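Local coordinates for major pilin backbone protein T-antigen, T13 (Streptococcus pyogenes, PDB 6BBT), which forms the backbone subunit of the group A streptococcal pilus, probably stacking end to end along the shaft, and serves as the T antigen in serotyping, at residues 23-28 / 190-195; 157-162 / 269-274; 177-182 / 210-215; 230-235 / 264-269. All coordinates share one frame; numbering follows the deposited sequence.

Contact 1 of 4, residues 23-28 / 190-195; sequences EILMPK and KGQVVK
Leu25 carries the apolar part of this contact, pressing its branched end onto the start of strand 193-198. Its CD2 rests 3.4 Å from the backbone oxygen Val193 O, while CD1 reaches Gln192 CB at 3.8 Å and, more loosely, Val194 CG2 at 4.1 Å. Ile207, in the loop that follows strand 201-206, also touches Leu25, and Leu226 and Pro227 pack against Val194.

Contacts between charged residues are made by chain rather than by charge. Lys195 passes across the Glu23 chain, its CG 3.8 Å from Glu23 OE1. A bend at chi2 of Lys195 (-72°) carries CE back toward Glu23 CG, yet Lys195 NZ stays 4.5 Å from Glu23 OE2, too far for a salt bridge. Each charge is paired with another residue: Glu23 with Lys225, Lys195 with Asp204. Any mutual attraction is therefore probably secondary.

Water does the polar bridging, since no direct hydrogen bond joins the two segments. Glu23 O accepts from two waters; one in turn accepts from Lys195 N, 3.0 Å away, and the other donates to Val193 O at 2.8 Å. A leucine contact flanked by bridging waters lies at the junction of two tandem domains: a loop of the N-terminal, Spy0128-like region meets a strand of the C-terminal region, consistent with the elongated two-domain build of a backbone pilin.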
loop_
_atom_site.group_PDB
_atom_site.type_symbol
_atom_site.label_atom_id
_atom_site.label_comp_id
_atom_site.label_asym_id
_atom_site.label_seq_id
_atom_site.Cartn_x
_atom_site.Cartn_y
_atom_site.Cartn_z
ATOM N N GLU A 23 12.611 3.076 7.159
ATOM C CA GLU A 23 12.433 4.500 6.859
ATOM C C GLU A 23 11.174 4.794 6.035
ATOM O O GLU A 23 10.757 5.936 5.940
ATOM C CB GLU A 23 13.628 5.043 6.072
ATOM C CG GLU A 23 14.928 5.046 6.868
ATOM C CD GLU A 23 16.017 5.915 6.240
ATOM O OE1 GLU A 23 15.939 6.258 5.028
ATOM O OE2 GLU A 23 16.974 6.237 6.977
ATOM N N ILE A 24 10.625 3.772 5.383
ATOM C CA ILE A 24 9.437 3.919 4.545
ATOM C C ILE A 24 8.196 3.720 5.406
ATOM O O ILE A 24 8.151 2.830 6.292
ATOM C CB ILE A 24 9.488 2.921 3.372
ATOM C CG1 ILE A 24 10.625 3.349 2.420
ATOM C CG2 ILE A 24 8.148 2.854 2.634
ATOM C CD1 ILE A 24 10.910 2.361 1.319
ATOM N N LEU A 25 7.196 4.559 5.171
ATOM C CA LEU A 25 5.913 4.430 5.901
ATOM C C LEU A 25 5.041 3.349 5.256
ATOM O O LEU A 25 4.663 3.481 4.101
ATOM C CB LEU A 25 5.143 5.746 5.898
ATOM C CG LEU A 25 5.625 6.891 6.753
ATOM C CD1 LEU A 25 4.579 8.009 6.721
ATOM C CD2 LEU A 25 5.896 6.414 8.183
ATOM N N MET A 26 4.735 2.295 6.014
ATOM C CA MET A 26 3.726 1.292 5.593
ATOM C C MET A 26 2.366 2.012 5.401
ATOM O O MET A 26 1.968 2.802 6.279
ATOM C CB MET A 26 3.587 0.212 6.678
ATOM C CG MET A 26 2.590 -0.913 6.378
ATOM S SD MET A 26 3.300 -2.120 5.227
ATOM C CE MET A 26 4.372 -3.038 6.335
ATOM N N PRO A 27 1.670 1.776 4.267
ATOM C CA PRO A 27 0.340 2.371 4.152
ATOM C C PRO A 27 -0.660 1.843 5.196
ATOM O O PRO A 27 -0.664 0.658 5.515
ATOM C CB PRO A 27 -0.100 2.009 2.728
ATOM C CG PRO A 27 0.768 0.877 2.303
ATOM C CD PRO A 27 2.067 1.064 3.029
ATOM N N LYS A 28 -1.498 2.730 5.708
ATOM C CA LYS A 28 -2.627 2.324 6.537
ATOM C C LYS A 28 -3.764 1.860 5.621
ATOM O O LYS A 28 -4.431 2.675 4.984
ATOM C CB LYS A 28 -3.084 3.441 7.471
ATOM C CG LYS A 28 -4.132 2.965 8.476
ATOM C CD LYS A 28 -4.760 4.081 9.262
ATOM C CE LYS A 28 -6.005 3.570 9.970
ATOM N NZ LYS A 28 -6.640 4.687 10.694
ATOM N N LYS A 190 -1.197 11.911 10.334
ATOM C CA LYS A 190 -0.523 12.962 11.095
ATOM C C LYS A 190 0.385 12.389 12.160
ATOM O O LYS A 190 0.045 11.419 12.838
ATOM C CB LYS A 190 -1.578 13.841 11.786
ATOM C CG LYS A 190 -1.044 15.040 12.548
ATOM C CD LYS A 190 -2.208 15.860 13.117
ATOM C CE LYS A 190 -1.719 16.908 14.120
ATOM N NZ LYS A 190 -0.731 17.896 13.579
ATOM N N GLY A 191 1.547 13.000 12.316
ATOM C CA GLY A 191 2.480 12.553 13.321
ATOM C C GLY A 191 3.420 11.435 12.890
ATOM O O GLY A 191 4.320 11.091 13.650
ATOM N N GLN A 192 3.238 10.860 11.695
ATOM C CA GLN A 192 4.226 9.912 11.156
ATOM C C GLN A 192 5.335 10.694 10.477
ATOM O O GLN A 192 5.151 11.869 10.130
ATOM C CB GLN A 192 3.547 8.935 10.208
ATOM C CG GLN A 192 2.493 8.110 10.925
ATOM C CD GLN A 192 3.098 7.175 11.945
ATOM O OE1 GLN A 192 4.065 6.506 11.672
ATOM N NE2 GLN A 192 2.529 7.123 13.119
ATOM N N VAL A 193 6.492 10.061 10.286
ATOM C CA VAL A 193 7.671 10.777 9.803
ATOM C C VAL A 193 8.071 10.303 8.401
ATOM O O VAL A 193 7.892 9.138 8.052
ATOM C CB VAL A 193 8.884 10.719 10.768
ATOM C CG1 VAL A 193 8.572 11.419 12.077
ATOM C CG2 VAL A 193 9.337 9.317 11.083
ATOM N N VAL A 194 8.525 11.259 7.607
ATOM C CA VAL A 194 9.044 11.038 6.275
ATOM C C VAL A 194 10.461 11.630 6.283
ATOM O O VAL A 194 10.705 12.726 6.813
ATOM C CB VAL A 194 8.158 11.754 5.211
ATOM C CG1 VAL A 194 8.739 11.626 3.802
ATOM C CG2 VAL A 194 6.732 11.174 5.218
ATOM N N LYS A 195 11.391 10.912 5.667
ATOM C CA LYS A 195 12.782 11.343 5.636
ATOM C C LYS A 195 13.013 12.487 4.645
ATOM O O LYS A 195 12.411 12.541 3.580
ATOM C CB LYS A 195 13.685 10.173 5.276
ATOM C CG LYS A 195 13.586 9.029 6.262
ATOM C CD LYS A 195 14.253 9.416 7.576
ATOM C CE LYS A 195 13.851 8.487 8.666
ATOM N NZ LYS A 195 14.680 8.810 9.856
HETATM O O HOH W 1 10.478 8.361 4.350
HETATM O O HOH W 2 9.901 7.253 8.379
#

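Contact 2 of 4, residues 157-162 / 269-274; sequences TSLKIE and SADEIV
Leu159 and Asp271 sit next to each other on the buried face of a parallel strand pair whose axes run 4.7 Å apart at 13°. The side chain of Leu159 leaves with CG anti to the backbone N (chi1 174°), and a turn at chi2 swings CD1 to Asp271 CB, 3.5 Å away. The same methyl also touches Ile273 CG1 at 4.1 Å, and Ile161 extends the apolar row. Beneath this layer the backbones are tightly joined: Lys160 lends N to Asp271 O and O to Ile273 N (2.8 Å), with further rungs from Asp271 N to Ser158 O and from Glu162 N to Ile273 O.

The opposite face is looser and polar. A water donates to Asp271 O and lies beside Ser158 OG. Lys160 and Glu272 run alongside each other, with Lys160 CE 3.6 Å from Glu272 OE2 but Lys160 NZ 4.2 Å from that oxygen, short of a salt bridge. Glu162 OE1 approaches Glu272 OE2 to 3.4 Å, two acceptors with no bond; the nearby lysine may soften their repulsion.

Strand 148-166 is thus held between two others, 220-227 on one side through Thr157, Leu159 and Ile161, and 271-279 on the other, which itself pairs with 242-250. Strand 231-236 covers the buried face, where Tyr232 packs on Leu159 and Ile273 and its OH is hydrogen-bonded to Asp271 OD2, a polar pair among apolar groups.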
loop_
_atom_site.group_PDB
_atom_site.type_symbol
_atom_site.label_atom_id
_atom_site.label_comp_id
_atom_site.label_asym_id
_atom_site.label_seq_id
_atom_site.Cartn_x
_atom_site.Cartn_y
_atom_site.Cartn_z
ATOM N N THR A 157 7.665 7.550 -3.807
ATOM C CA THR A 157 8.139 8.480 -4.796
ATOM C C THR A 157 9.175 9.425 -4.140
ATOM O O THR A 157 9.791 9.064 -3.116
ATOM C CB THR A 157 6.948 9.165 -5.506
ATOM O OG1 THR A 157 7.427 9.925 -6.620
ATOM C CG2 THR A 157 6.157 10.042 -4.564
ATOM N N SER A 158 9.425 10.562 -4.778
ATOM C CA SER A 158 10.401 11.522 -4.290
ATOM C C SER A 158 10.031 12.939 -4.700
ATOM O O SER A 158 9.340 13.144 -5.689
ATOM C CB SER A 158 11.811 11.183 -4.799
ATOM O OG SER A 158 11.912 11.372 -6.198
ATOM N N LEU A 159 10.488 13.905 -3.913
ATOM C CA LEU A 159 10.349 15.298 -4.243
ATOM C C LEU A 159 11.680 15.996 -3.979
ATOM O O LEU A 159 12.195 15.942 -2.879
ATOM C CB LEU A 159 9.248 15.940 -3.394
ATOM C CG LEU A 159 9.070 17.459 -3.528
ATOM C CD1 LEU A 159 8.718 17.826 -4.955
ATOM C CD2 LEU A 159 8.004 17.967 -2.578
ATOM N N LYS A 160 12.230 16.637 -5.000
ATOM C CA LYS A 160 13.392 17.482 -4.850
ATOM C C LYS A 160 12.939 18.931 -5.032
ATOM O O LYS A 160 12.108 19.229 -5.913
ATOM C CB LYS A 160 14.442 17.096 -5.881
ATOM C CG LYS A 160 15.673 17.987 -5.891
ATOM C CD LYS A 160 16.738 17.409 -6.790
ATOM C CE LYS A 160 17.828 18.424 -7.069
ATOM N NZ LYS A 160 18.945 17.762 -7.812
ATOM N N ILE A 161 13.467 19.815 -4.188
ATOM C CA ILE A 161 13.174 21.229 -4.239
ATOM C C ILE A 161 14.508 21.951 -4.350
ATOM O O ILE A 161 15.380 21.785 -3.491
ATOM C CB ILE A 161 12.398 21.711 -2.998
ATOM C CG1 ILE A 161 11.055 20.975 -2.880
ATOM C CG2 ILE A 161 12.141 23.220 -3.053
ATOM C CD1 ILE A 161 10.349 21.182 -1.558
ATOM N N GLU A 162 14.664 22.742 -5.409
ATOM C CA GLU A 162 15.876 23.521 -5.619
ATOM C C GLU A 162 15.579 24.999 -5.771
ATOM O O GLU A 162 14.549 25.376 -6.332
ATOM C CB GLU A 162 16.586 23.034 -6.863
ATOM C CG GLU A 162 18.017 23.528 -6.942
ATOM C CD GLU A 162 18.652 23.255 -8.271
ATOM O OE1 GLU A 162 18.381 22.171 -8.835
ATOM O OE2 GLU A 162 19.420 24.129 -8.733
ATOM N N SER A 269 5.419 9.344 -10.404
ATOM C CA SER A 269 6.594 9.984 -11.006
ATOM C C SER A 269 7.380 10.824 -9.991
ATOM O O SER A 269 6.792 11.486 -9.152
ATOM C CB SER A 269 6.192 10.841 -12.200
ATOM O OG SER A 269 5.256 11.817 -11.833
ATOM N N ALA A 270 8.706 10.798 -10.093
ATOM C CA ALA A 270 9.582 11.659 -9.277
ATOM C C ALA A 270 9.417 13.145 -9.608
ATOM O O ALA A 270 9.569 13.524 -10.765
ATOM C CB ALA A 270 11.027 11.245 -9.462
ATOM N N ASP A 271 9.103 13.965 -8.595
ATOM C CA ASP A 271 8.836 15.413 -8.762
ATOM C C ASP A 271 10.142 16.204 -8.520
ATOM O O ASP A 271 10.921 15.874 -7.610
ATOM C CB ASP A 271 7.828 15.951 -7.725
ATOM C CG ASP A 271 6.348 15.628 -8.021
ATOM O OD1 ASP A 271 6.050 15.066 -9.111
ATOM O OD2 ASP A 271 5.490 15.980 -7.104
ATOM N N GLU A 272 10.360 17.246 -9.311
ATOM C CA GLU A 272 11.312 18.290 -8.953
ATOM C C GLU A 272 10.679 19.659 -9.115
ATOM O O GLU A 272 10.136 19.985 -10.182
ATOM C CB GLU A 272 12.612 18.219 -9.746
ATOM C CG GLU A 272 13.643 19.190 -9.167
ATOM C CD GLU A 272 14.957 19.255 -9.918
ATOM O OE1 GLU A 272 15.128 18.497 -10.901
ATOM O OE2 GLU A 272 15.815 20.077 -9.496
ATOM N N ILE A 273 10.742 20.440 -8.041
ATOM C CA ILE A 273 10.296 21.812 -8.034
ATOM C C ILE A 273 11.528 22.700 -8.055
ATOM O O ILE A 273 12.435 22.521 -7.242
ATOM C CB ILE A 273 9.415 22.137 -6.807
ATOM C CG1 ILE A 273 8.079 21.375 -6.898
ATOM C CG2 ILE A 273 9.143 23.636 -6.714
ATOM C CD1 ILE A 273 7.168 21.545 -5.696
ATOM N N VAL A 274 11.560 23.638 -9.000
ATOM C CA VAL A 274 12.622 24.636 -9.084
ATOM C C VAL A 274 11.949 25.954 -8.789
ATOM O O VAL A 274 11.026 26.354 -9.502
ATOM C CB VAL A 274 13.304 24.666 -10.471
ATOM C CG1 VAL A 274 14.388 25.739 -10.503
ATOM C CG2 VAL A 274 13.904 23.309 -10.809
HETATM O O HOH W 3 12.508 13.729 -6.955
#

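Contact 3 of 4, residues 177-182 / 210-215; sequences NFTLIL and EYKFTL
Phe178 and Phe213 form a cross-strand aromatic pair on an antiparallel ladder at the edge of a four-stranded sheet, part of the beta-sandwich expected of a domain in the transthyretin clan. The strands meet at 148°, and Phe178 with Phe213 is a hydrogen-bonded pair, each backbone N donating to the other residue's O; Leu180 and Tyr211 repeat the pattern.

The two rings are almost parallel, 6° apart, but with centroids 5.3 Å apart they are offset so far that little of either lies over the other. What covers one face of the Phe213 ring is instead the CB of Phe178, 3.6 Å from the ring centroid, a CH-pi contact. The orientation follows from chi1 of Phe213 (65°), which sets CG between the backbone N and carbonyl carbon and tips the ring toward the partner strand. Leu180 CB meets the rim of that ring near its plane, 4.1 Å from Phe213 CE1. Farther out, Phe178 CE1 abuts Leu215 CB, the leucine set crosswise to the phenylalanine. Tyr211 starts on the same face but leads away from the partner strand, its hydroxyl bound to Gln198.

On the face of Thr179 and Lys212 the two side chains run together; at its margin the methyl Thr179 CG2 rests on Glu210 CD at 3.7 Å. Lys212 also makes a long salt bridge with Glu210. The bend at chi4 of Lys212 turns its ammonium back, where Lys212 NZ donates to Thr179 OG1 at 3.0 Å.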
loop_
_atom_site.group_PDB
_atom_site.type_symbol
_atom_site.label_atom_id
_atom_site.label_comp_id
_atom_site.label_asym_id
_atom_site.label_seq_id
_atom_site.Cartn_x
_atom_site.Cartn_y
_atom_site.Cartn_z
ATOM N N ASN A 177 13.671 31.550 2.654
ATOM C CA ASN A 177 12.987 30.812 3.707
ATOM C C ASN A 177 11.747 30.126 3.170
ATOM O O ASN A 177 10.848 30.785 2.640
ATOM C CB ASN A 177 12.596 31.756 4.828
ATOM C CG ASN A 177 13.804 32.349 5.503
ATOM O OD1 ASN A 177 14.627 31.625 6.040
ATOM N ND2 ASN A 177 13.953 33.657 5.418
ATOM N N PHE A 178 11.711 28.807 3.326
ATOM C CA PHE A 178 10.653 27.962 2.789
ATOM C C PHE A 178 9.884 27.275 3.904
ATOM O O PHE A 178 10.428 27.012 4.990
ATOM C CB PHE A 178 11.265 26.866 1.935
ATOM C CG PHE A 178 11.846 27.360 0.660
ATOM C CD1 PHE A 178 13.153 27.828 0.609
ATOM C CD2 PHE A 178 11.082 27.379 -0.494
ATOM C CE1 PHE A 178 13.688 28.298 -0.580
ATOM C CE2 PHE A 178 11.616 27.843 -1.686
ATOM C CZ PHE A 178 12.921 28.302 -1.725
ATOM N N THR A 179 8.645 26.911 3.580
ATOM C CA THR A 179 7.781 26.138 4.459
ATOM C C THR A 179 7.168 25.013 3.630
ATOM O O THR A 179 6.597 25.268 2.586
ATOM C CB THR A 179 6.672 27.023 5.068
ATOM O OG1 THR A 179 7.266 28.095 5.811
ATOM C CG2 THR A 179 5.808 26.236 6.024
ATOM N N LEU A 180 7.318 23.778 4.097
ATOM C CA LEU A 180 6.699 22.624 3.503
ATOM C C LEU A 180 5.768 21.996 4.524
ATOM O O LEU A 180 6.112 21.887 5.704
ATOM C CB LEU A 180 7.774 21.629 3.103
ATOM C CG LEU A 180 7.355 20.291 2.517
ATOM C CD1 LEU A 180 6.803 20.429 1.104
ATOM C CD2 LEU A 180 8.550 19.364 2.554
ATOM N N ILE A 181 4.599 21.566 4.057
ATOM C CA ILE A 181 3.704 20.769 4.868
ATOM C C ILE A 181 3.264 19.571 4.028
ATOM O O ILE A 181 2.935 19.709 2.851
ATOM C CB ILE A 181 2.524 21.603 5.433
ATOM C CG1 ILE A 181 1.554 20.730 6.222
ATOM C CG2 ILE A 181 1.777 22.306 4.333
ATOM C CD1 ILE A 181 0.698 21.541 7.181
ATOM N N LEU A 182 3.368 18.384 4.615
ATOM C CA LEU A 182 2.829 17.179 4.024
ATOM C C LEU A 182 1.500 16.967 4.731
ATOM O O LEU A 182 1.475 16.827 5.951
ATOM C CB LEU A 182 3.767 16.010 4.272
ATOM C CG LEU A 182 5.225 16.149 3.853
ATOM C CD1 LEU A 182 5.919 14.840 4.129
ATOM C CD2 LEU A 182 5.377 16.516 2.391
ATOM N N GLU A 210 3.939 22.250 9.670
ATOM C CA GLU A 210 4.878 23.024 8.898
ATOM C C GLU A 210 6.310 22.608 9.197
ATOM O O GLU A 210 6.669 22.422 10.362
ATOM C CB GLU A 210 4.697 24.509 9.198
ATOM C CG GLU A 210 3.385 25.048 8.668
ATOM C CD GLU A 210 3.302 26.563 8.694
ATOM O OE1 GLU A 210 4.181 27.238 9.282
ATOM O OE2 GLU A 210 2.340 27.082 8.104
ATOM N N TYR A 211 7.092 22.436 8.133
ATOM C CA TYR A 211 8.511 22.141 8.200
ATOM C C TYR A 211 9.244 23.293 7.515
ATOM O O TYR A 211 9.082 23.505 6.313
ATOM C CB TYR A 211 8.836 20.805 7.512
ATOM C CG TYR A 211 10.285 20.411 7.675
ATOM C CD1 TYR A 211 11.237 20.826 6.776
ATOM C CD2 TYR A 211 10.698 19.636 8.762
ATOM C CE1 TYR A 211 12.580 20.502 6.942
ATOM C CE2 TYR A 211 12.037 19.298 8.932
ATOM C CZ TYR A 211 12.972 19.745 8.022
ATOM O OH TYR A 211 14.288 19.413 8.181
ATOM N N LYS A 212 10.035 24.043 8.280
ATOM C CA LYS A 212 10.716 25.239 7.768
ATOM C C LYS A 212 12.166 24.917 7.473
ATOM O O LYS A 212 12.814 24.190 8.229
ATOM C CB LYS A 212 10.584 26.413 8.752
ATOM C CG LYS A 212 9.210 27.100 8.691
ATOM C CD LYS A 212 9.040 28.151 9.786
ATOM C CE LYS A 212 7.621 28.744 9.840
ATOM N NZ LYS A 212 7.189 29.344 8.537
ATOM N N PHE A 213 12.664 25.418 6.348
ATOM C CA PHE A 213 14.061 25.254 5.959
ATOM C C PHE A 213 14.481 26.416 5.057
ATOM O O PHE A 213 13.638 27.205 4.608
ATOM C CB PHE A 213 14.272 23.911 5.244
ATOM C CG PHE A 213 13.541 23.799 3.934
ATOM C CD1 PHE A 213 12.224 23.358 3.893
ATOM C CD2 PHE A 213 14.165 24.152 2.734
ATOM C CE1 PHE A 213 11.544 23.270 2.693
ATOM C CE2 PHE A 213 13.485 24.060 1.530
ATOM C CZ PHE A 213 12.176 23.624 1.509
ATOM N N THR A 214 15.781 26.515 4.796
ATOM C CA THR A 214 16.305 27.563 3.928
ATOM C C THR A 214 17.073 26.975 2.784
ATOM O O THR A 214 17.618 25.882 2.896
ATOM C CB THR A 214 17.224 28.543 4.697
ATOM O OG1 THR A 214 18.441 27.876 5.056
ATOM C CG2 THR A 214 16.549 29.064 5.950
ATOM N N LEU A 215 17.097 27.700 1.662
ATOM C CA LEU A 215 17.969 27.390 0.537
ATOM C C LEU A 215 18.577 28.675 -0.013
ATOM O O LEU A 215 17.911 29.714 -0.042
ATOM C CB LEU A 215 17.193 26.698 -0.598
ATOM C CG LEU A 215 16.499 25.370 -0.297
ATOM C CD1 LEU A 215 15.599 24.998 -1.470
ATOM C CD2 LEU A 215 17.530 24.271 -0.028
#

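Contact 4 of 4, residues 230-235 / 264-269; sequences ISYKLT and QKTDES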
loop_
_atom_site.group_PDB
_atom_site.type_symbol
_atom_site.label_atom_id
_atom_site.label_comp_id
_atom_site.label_asym_id
_atom_site.label_seq_id
_atom_site.Cartn_x
_atom_site.Cartn_y
_atom_site.Cartn_z
ATOM N N ILE A 230 -0.153 11.394 -1.028
ATOM C CA ILE A 230 -0.349 12.477 -0.061
ATOM C C ILE A 230 -0.261 13.800 -0.782
ATOM O O ILE A 230 0.271 13.872 -1.877
ATOM C CB ILE A 230 0.620 12.435 1.141
ATOM C CG1 ILE A 230 2.087 12.552 0.732
ATOM C CG2 ILE A 230 0.367 11.170 1.945
ATOM C CD1 ILE A 230 2.972 12.879 1.925
ATOM N N SER A 231 -0.786 14.841 -0.171
ATOM C CA SER A 231 -0.721 16.161 -0.741
ATOM C C SER A 231 0.257 16.999 0.072
ATOM O O SER A 231 0.399 16.800 1.281
ATOM C CB SER A 231 -2.091 16.797 -0.766
ATOM O OG SER A 231 -2.928 16.126 -1.678
ATOM N N TYR A 232 0.948 17.907 -0.600
ATOM C CA TYR A 232 1.856 18.837 0.057
ATOM C C TYR A 232 1.661 20.253 -0.458
ATOM O O TYR A 232 1.141 20.454 -1.548
ATOM C CB TYR A 232 3.318 18.425 -0.142
ATOM C CG TYR A 232 3.803 18.430 -1.575
ATOM C CD1 TYR A 232 4.307 19.591 -2.164
ATOM C CD2 TYR A 232 3.757 17.268 -2.353
ATOM C CE1 TYR A 232 4.760 19.598 -3.481
ATOM C CE2 TYR A 232 4.204 17.268 -3.666
ATOM C CZ TYR A 232 4.698 18.433 -4.224
ATOM O OH TYR A 232 5.152 18.432 -5.527
ATOM N N LYS A 233 2.090 21.230 0.328
ATOM C CA LYS A 233 2.216 22.567 -0.191
ATOM C C LYS A 233 3.530 23.201 0.249
ATOM O O LYS A 233 4.014 22.970 1.367
ATOM C CB LYS A 233 1.011 23.429 0.144
ATOM C CG LYS A 233 0.818 23.739 1.587
ATOM C CD LYS A 233 -0.279 24.784 1.787
ATOM C CE LYS A 233 -1.667 24.197 1.612
ATOM N NZ LYS A 233 -2.686 24.983 2.376
ATOM N N LEU A 234 4.110 23.955 -0.675
ATOM C CA LEU A 234 5.388 24.626 -0.471
ATOM C C LEU A 234 5.148 26.111 -0.617
ATOM O O LEU A 234 4.498 26.543 -1.556
ATOM C CB LEU A 234 6.407 24.166 -1.508
ATOM C CG LEU A 234 7.801 24.808 -1.416
ATOM C CD1 LEU A 234 8.508 24.397 -0.132
ATOM C CD2 LEU A 234 8.625 24.454 -2.648
ATOM N N THR A 235 5.658 26.890 0.324
ATOM C CA THR A 235 5.658 28.340 0.199
ATOM C C THR A 235 7.065 28.865 0.432
ATOM O O THR A 235 7.923 28.154 0.966
ATOM C CB THR A 235 4.720 28.991 1.221
ATOM O OG1 THR A 235 5.125 28.612 2.528
ATOM C CG2 THR A 235 3.301 28.559 1.022
ATOM N N GLN A 264 -0.382 20.077 -3.913
ATOM C CA GLN A 264 0.017 19.196 -4.990
ATOM C C GLN A 264 -0.023 17.764 -4.449
ATOM O O GLN A 264 0.456 17.512 -3.358
ATOM C CB GLN A 264 1.430 19.560 -5.447
ATOM C CG GLN A 264 2.030 18.676 -6.525
ATOM C CD GLN A 264 1.255 18.712 -7.833
ATOM O OE1 GLN A 264 0.711 19.746 -8.217
ATOM N NE2 GLN A 264 1.215 17.586 -8.519
ATOM N N LYS A 265 -0.600 16.843 -5.217
ATOM C CA LYS A 265 -0.690 15.447 -4.797
ATOM C C LYS A 265 0.502 14.661 -5.339
ATOM O O LYS A 265 0.856 14.820 -6.511
ATOM C CB LYS A 265 -1.990 14.836 -5.300
ATOM C CG LYS A 265 -2.217 13.435 -4.759
ATOM C CD LYS A 265 -3.511 12.796 -5.252
ATOM C CE LYS A 265 -4.595 12.859 -4.194
ATOM N NZ LYS A 265 -5.810 12.100 -4.609
ATOM N N THR A 266 1.104 13.803 -4.512
ATOM C CA THR A 266 2.201 12.962 -4.970
ATOM C C THR A 266 1.624 11.768 -5.729
ATOM O O THR A 266 0.558 11.267 -5.382
ATOM C CB THR A 266 3.079 12.424 -3.808
ATOM O OG1 THR A 266 2.342 11.486 -3.025
ATOM C CG2 THR A 266 3.577 13.567 -2.909
ATOM N N ASP A 267 2.348 11.317 -6.739
ATOM C CA ASP A 267 1.977 10.119 -7.506
ATOM C C ASP A 267 3.253 9.354 -7.862
ATOM O O ASP A 267 4.280 9.566 -7.219
ATOM C CB ASP A 267 1.112 10.504 -8.721
ATOM C CG ASP A 267 1.838 11.390 -9.716
ATOM O OD1 ASP A 267 3.084 11.318 -9.854
ATOM O OD2 ASP A 267 1.142 12.190 -10.380
ATOM N N GLU A 268 3.229 8.515 -8.893
ATOM C CA GLU A 268 4.325 7.570 -9.108
ATOM C C GLU A 268 5.565 8.211 -9.734
ATOM O O GLU A 268 6.667 7.695 -9.583
ATOM C CB GLU A 268 3.860 6.352 -9.923
ATOM C CG GLU A 268 2.482 5.819 -9.507
ATOM C CD GLU A 268 2.447 4.337 -9.166
ATOM O OE1 GLU A 268 3.155 3.531 -9.816
ATOM O OE2 GLU A 268 1.683 3.981 -8.238
ATOM N N SER A 269 5.419 9.344 -10.404
ATOM C CA SER A 269 6.594 9.984 -11.006
ATOM C C SER A 269 7.380 10.824 -9.991
ATOM O O SER A 269 6.792 11.486 -9.152
ATOM C CB SER A 269 6.192 10.841 -12.200
ATOM O OG SER A 269 5.256 11.817 -11.833
#
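Tyr232 is turned at chi1 to 63°, which places the ring over its own backbone, leaning toward strand 264-265. Opposite it, Gln264 sets out with CG anti to its own N and then bends at chi2 (62°), so that its aliphatic part runs beside the tyrosine. Gln264 CB sits over one face of the ring, 4.0 Å from the centroid, in a CH-pi contact, and Gln264 CG comes to 3.3 Å from Tyr232 OH; the hydroxyl itself is hydrogen-bonded to Asp271 OD2. The amide does not stack: its plane stands 57° from the ring. At the ring's edge, in plane, lies the methyl of Thr266, with CG2 3.7 Å from Tyr232 CD2.

Strand 264-265 is the short outermost member of an antiparallel four-stranded sheet, one layer of the C-terminal sandwich, and pairs with strand 231-236. Tyr232 and Gln264 are the hydrogen-bonded pair, each N giving to the other O. Just past the strand, Thr266 N donates to Ile230 O over 2.8 Å in a nearly straight bond. Thr266 OG1 takes only a weak bond from Ile230 N, its stronger partner being Pro227 O.

Beyond Thr266 the chain folds on itself in an Asx turn. Asp267 OD1 accepts from Ser269 N at 3.1 Å on its anti side, and from Ser269 OG at 3.0 Å on its syn side.

Followed from the N terminus, the chain opens contact 1 at 23-28 and closes it only at 190-195, tying the N-terminal domain to the C-terminal one. Before that closure, contacts 2 and 3 have opened at 157-162 and 177-182, so both cross contact 1. Contact 3 closes at 210-215 and contact 4 runs from 230-235 to 264-269; these two follow in series, and both fall within the long span of contact 2, which ends last at 269-274. Strands 176-183 and 231-236 are neighbours, placing contacts 3 and 4 in one sheet, whereas contact 2 belongs to the sheet facing it. Contacts 2 and 4 share Ser269, and the Tyr232 hydroxyl reaches the Asp271 carboxylate between the sheets.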